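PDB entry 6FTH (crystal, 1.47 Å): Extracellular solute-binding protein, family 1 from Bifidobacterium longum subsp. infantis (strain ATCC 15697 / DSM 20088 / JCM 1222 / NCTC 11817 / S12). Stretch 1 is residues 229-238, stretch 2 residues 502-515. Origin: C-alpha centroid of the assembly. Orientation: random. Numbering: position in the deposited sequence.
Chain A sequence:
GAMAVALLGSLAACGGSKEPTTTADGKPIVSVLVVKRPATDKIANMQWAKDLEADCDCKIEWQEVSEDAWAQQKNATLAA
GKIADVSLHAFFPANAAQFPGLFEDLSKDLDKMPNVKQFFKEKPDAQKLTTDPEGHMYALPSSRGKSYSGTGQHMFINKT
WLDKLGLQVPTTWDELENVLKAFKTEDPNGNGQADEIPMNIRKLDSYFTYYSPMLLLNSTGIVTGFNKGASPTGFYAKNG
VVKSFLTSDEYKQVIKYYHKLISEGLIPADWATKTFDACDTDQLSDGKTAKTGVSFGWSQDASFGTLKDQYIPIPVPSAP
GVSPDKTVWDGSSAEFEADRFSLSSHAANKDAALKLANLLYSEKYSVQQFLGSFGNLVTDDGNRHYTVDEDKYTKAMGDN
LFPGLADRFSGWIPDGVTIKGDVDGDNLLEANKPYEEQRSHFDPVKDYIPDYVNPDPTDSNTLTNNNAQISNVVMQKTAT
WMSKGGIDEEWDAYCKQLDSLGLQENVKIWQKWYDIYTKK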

# COMPACT_ATOMS: atom_id res chain seq x y z
N GLY A 229 7.13 0.23 -3.37
CA GLY A 229 8.49 0.71 -3.59
C GLY A 229 9.55 -0.37 -3.51
O GLY A 229 9.30 -1.55 -3.79
N ALA A 230 10.75 0.02 -3.09
CA ALA A 230 11.88 -0.91 -3.09
C ALA A 230 11.82 -1.90 -1.94
O ALA A 230 12.35 -3.02 -2.03
CB ALA A 230 13.19 -0.11 -2.98
N SER A 231 11.23 -1.51 -0.82
CA SER A 231 11.23 -2.37 0.35
C SER A 231 10.57 -3.72 0.13
O SER A 231 11.13 -4.74 0.56
CB SER A 231 10.63 -1.63 1.56
OG SER A 231 10.65 -2.43 2.70
N PRO A 232 9.43 -3.83 -0.57
CA PRO A 232 8.87 -5.16 -0.82
C PRO A 232 9.78 -6.09 -1.59
O PRO A 232 9.52 -7.29 -1.60
CB PRO A 232 7.60 -4.86 -1.61
CG PRO A 232 7.19 -3.52 -1.13
CD PRO A 232 8.47 -2.77 -0.92
N THR A 233 10.83 -5.59 -2.24
CA THR A 233 11.76 -6.45 -2.95
C THR A 233 13.05 -6.71 -2.18
O THR A 233 13.95 -7.36 -2.71
CB THR A 233 12.07 -5.90 -4.36
OG1 THR A 233 12.75 -4.65 -4.30
CG2 THR A 233 10.77 -5.73 -5.15
N GLY A 234 13.15 -6.25 -0.94
CA GLY A 234 14.22 -6.63 -0.06
C GLY A 234 15.26 -5.56 0.24
O GLY A 234 16.34 -5.91 0.71
N PHE A 235 14.96 -4.29 0.00
CA PHE A 235 15.94 -3.21 0.19
C PHE A 235 15.52 -2.24 1.29
O PHE A 235 14.33 -2.09 1.59
CB PHE A 235 16.19 -2.47 -1.12
CG PHE A 235 16.65 -3.39 -2.20
CD1 PHE A 235 17.97 -3.77 -2.28
CD2 PHE A 235 15.72 -4.01 -3.04
CE1 PHE A 235 18.39 -4.70 -3.22
CE2 PHE A 235 16.13 -4.93 -3.98
CZ PHE A 235 17.46 -5.27 -4.08
N TYR A 236 16.52 -1.61 1.89
CA TYR A 236 16.31 -0.60 2.91
C TYR A 236 17.44 0.40 2.84
O TYR A 236 18.40 0.23 2.09
CB TYR A 236 16.22 -1.18 4.31
CG TYR A 236 17.50 -1.72 4.91
CD1 TYR A 236 17.97 -2.98 4.54
CD2 TYR A 236 18.18 -1.00 5.88
CE1 TYR A 236 19.12 -3.49 5.10
CE2 TYR A 236 19.33 -1.50 6.43
CZ TYR A 236 19.79 -2.75 6.05
OH TYR A 236 20.93 -3.30 6.60
N ALA A 237 17.31 1.46 3.62
CA ALA A 237 18.37 2.46 3.74
C ALA A 237 18.58 2.79 5.21
O ALA A 237 17.65 2.76 6.01
CB ALA A 237 18.05 3.74 2.98
N LYS A 238 19.82 3.12 5.55
CA LYS A 238 20.13 3.64 6.87
C LYS A 238 21.31 4.59 6.71
O LYS A 238 22.29 4.25 6.05
CB LYS A 238 20.51 2.50 7.82
CG LYS A 238 19.91 2.59 9.19
CD LYS A 238 20.48 1.53 10.12
CE LYS A 238 19.54 0.35 10.28
NZ LYS A 238 19.99 -0.48 11.43
N GLY A 502 22.68 -11.76 -8.66
CA GLY A 502 22.75 -10.33 -8.91
C GLY A 502 22.32 -9.44 -7.76
O GLY A 502 22.12 -8.25 -7.99
N LEU A 503 22.14 -9.99 -6.55
CA LEU A 503 21.68 -9.14 -5.44
C LEU A 503 22.55 -7.90 -5.28
O LEU A 503 22.01 -6.80 -5.07
CB LEU A 503 21.64 -9.93 -4.14
CG LEU A 503 21.14 -9.14 -2.92
CD1 LEU A 503 19.75 -8.68 -3.17
CD2 LEU A 503 21.17 -10.00 -1.67
N GLN A 504 23.87 -8.04 -5.34
CA GLN A 504 24.74 -6.89 -5.08
C GLN A 504 24.69 -5.87 -6.21
O GLN A 504 24.88 -4.67 -5.97
CB GLN A 504 26.17 -7.32 -4.80
CG GLN A 504 26.32 -8.22 -3.62
CD GLN A 504 25.65 -7.66 -2.41
OE1 GLN A 504 25.80 -6.47 -2.11
NE2 GLN A 504 24.88 -8.48 -1.73
N GLU A 505 24.42 -6.32 -7.45
CA GLU A 505 24.14 -5.39 -8.53
C GLU A 505 22.88 -4.59 -8.22
O GLU A 505 22.82 -3.37 -8.42
CB GLU A 505 23.97 -6.15 -9.85
CG GLU A 505 23.62 -5.26 -11.04
CD GLU A 505 23.48 -6.03 -12.36
OE1 GLU A 505 23.06 -7.22 -12.32
OE2 GLU A 505 23.78 -5.43 -13.42
N ASN A 506 21.85 -5.28 -7.72
CA ASN A 506 20.60 -4.60 -7.39
C ASN A 506 20.82 -3.58 -6.27
O ASN A 506 20.27 -2.48 -6.31
CB ASN A 506 19.54 -5.63 -6.98
CG ASN A 506 18.90 -6.34 -8.16
OD1 ASN A 506 19.41 -6.31 -9.26
ND2 ASN A 506 17.74 -6.93 -7.92
N VAL A 507 21.60 -3.94 -5.24
CA VAL A 507 21.90 -2.97 -4.18
C VAL A 507 22.54 -1.72 -4.76
O VAL A 507 22.15 -0.59 -4.44
CB VAL A 507 22.79 -3.61 -3.10
CG1 VAL A 507 23.25 -2.55 -2.14
CG2 VAL A 507 22.04 -4.72 -2.37
N LYS A 508 23.53 -1.90 -5.63
CA LYS A 508 24.23 -0.75 -6.20
C LYS A 508 23.31 0.09 -7.08
O LYS A 508 23.40 1.33 -7.08
CB LYS A 508 25.46 -1.26 -6.95
CG LYS A 508 26.35 -0.18 -7.53
CD LYS A 508 27.84 -0.64 -7.74
CE LYS A 508 27.90 -1.89 -8.54
NZ LYS A 508 29.30 -2.17 -8.91
N ILE A 509 22.41 -0.55 -7.85
CA ILE A 509 21.43 0.18 -8.66
C ILE A 509 20.52 1.03 -7.78
O ILE A 509 20.31 2.22 -8.04
CB ILE A 509 20.62 -0.80 -9.53
CG1 ILE A 509 21.51 -1.33 -10.66
CG2 ILE A 509 19.37 -0.13 -10.07
CD1 ILE A 509 20.89 -2.48 -11.47
N TRP A 510 20.02 0.45 -6.68
CA TRP A 510 19.15 1.21 -5.80
C TRP A 510 19.93 2.34 -5.12
O TRP A 510 19.40 3.44 -4.95
CB TRP A 510 18.46 0.31 -4.76
CG TRP A 510 17.22 -0.31 -5.30
CD1 TRP A 510 17.00 -1.63 -5.55
CD2 TRP A 510 16.00 0.38 -5.65
NE1 TRP A 510 15.72 -1.81 -6.03
CE2 TRP A 510 15.10 -0.59 -6.12
CE3 TRP A 510 15.60 1.72 -5.63
CZ2 TRP A 510 13.81 -0.27 -6.54
CZ3 TRP A 510 14.31 2.04 -6.07
CH2 TRP A 510 13.44 1.04 -6.52
N GLN A 511 21.18 2.08 -4.72
CA GLN A 511 21.97 3.17 -4.14
C GLN A 511 22.12 4.32 -5.13
O GLN A 511 22.03 5.49 -4.75
CB GLN A 511 23.35 2.68 -3.72
CG GLN A 511 24.22 3.77 -3.11
CD GLN A 511 23.88 4.06 -1.65
OE1 GLN A 511 24.09 3.21 -0.78
NE2 GLN A 511 23.39 5.27 -1.38
N LYS A 512 22.39 4.00 -6.39
CA LYS A 512 22.59 5.04 -7.39
C LYS A 512 21.35 5.91 -7.54
O LYS A 512 21.44 7.14 -7.52
CB LYS A 512 22.94 4.40 -8.73
CG LYS A 512 23.13 5.42 -9.85
CD LYS A 512 23.53 4.77 -11.14
CE LYS A 512 22.39 4.02 -11.74
NZ LYS A 512 22.70 3.44 -13.09
N TRP A 513 20.19 5.30 -7.71
CA TRP A 513 18.98 6.10 -7.92
C TRP A 513 18.56 6.81 -6.64
O TRP A 513 18.10 7.95 -6.68
CB TRP A 513 17.86 5.24 -8.47
CG TRP A 513 18.15 4.85 -9.89
CD1 TRP A 513 18.58 3.64 -10.34
CD2 TRP A 513 18.16 5.73 -11.02
NE1 TRP A 513 18.84 3.70 -11.70
CE2 TRP A 513 18.60 4.98 -12.13
CE3 TRP A 513 17.85 7.08 -11.20
CZ2 TRP A 513 18.69 5.52 -13.41
CZ3 TRP A 513 17.95 7.63 -12.48
CH2 TRP A 513 18.37 6.84 -13.57
N TYR A 514 18.74 6.14 -5.50
CA TYR A 514 18.51 6.83 -4.23
C TYR A 514 19.35 8.10 -4.14
O TYR A 514 18.86 9.16 -3.75
CB TYR A 514 18.83 5.86 -3.11
CG TYR A 514 18.84 6.45 -1.74
CD1 TYR A 514 17.67 6.55 -0.98
CD2 TYR A 514 20.02 6.87 -1.18
CE1 TYR A 514 17.69 7.09 0.31
CE2 TYR A 514 20.06 7.39 0.10
CZ TYR A 514 18.89 7.50 0.85
OH TYR A 514 18.95 8.04 2.13
N ASP A 515 20.62 8.00 -4.51
CA ASP A 515 21.51 9.17 -4.47
C ASP A 515 21.04 10.25 -5.44
O ASP A 515 20.98 11.43 -5.09
CB ASP A 515 22.95 8.75 -4.77
CG ASP A 515 23.58 7.95 -3.66
OD1 ASP A 515 23.04 7.92 -2.54
OD2 ASP A 515 24.64 7.35 -3.91
O HOH W 1 13.92 -3.92 -6.67

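Segments far apart in sequence often pack through a few well-placed apolar side chains, with polar groups at the margin satisfied by water. The contact between residues 229-238 and the helix beginning at Leu-503 is a compact example: no direct hydrogen bond crosses it, and some 324 Å² of surface is buried.

Gly-229 adopts backbone angles (106/-150) that would jam a CB against the preceding carbonyl oxygen. Ala-230 then makes the first real contact. Its CB lies 3.6 Å from the centroid of the six-membered ring of Trp-510 and only 9° off the ring normal, a CH-pi arrangement in which a methyl group rests squarely on an aromatic face.

The short 3-10 segment that follows turns Ser-231 and Pro-232 out of reach, but brings Thr-233 back. Thr-233 OG1 donates to Ala-230 O at 2.8 Å, and the gap of 4.5 Å between Thr-233 OG1 and Trp-510 NE1 is too long for a direct bond. A single water fills it, donating to Thr-233 OG1 (2.7 Å) and accepting from Trp-510 NE1 (2.8 Å), so the indole NH is satisfied beside an otherwise apolar contact.

Past Gly-234, Phe-235 contributes the largest share of buried area. Trp-510 CD1 sits over one face of its ring, 3.7 Å from Phe-235 CD2, with the two ring planes inclined at 41°. Val-507 CG2 meets the edge at Phe-235 CE1 (3.7 Å), while Phe-235 CZ reaches Asn-506 CB (3.6 Å) and, more loosely, Leu-503 CD1 (4.2 Å). One phenyl ring thus touches successive turns of the helix.

Strand alternation governs the remainder. Tyr-236 is out of reach, Ala-237 points toward the helix and places its CB 4.3 Å from Tyr-514 CE1, and Lys-238 points away.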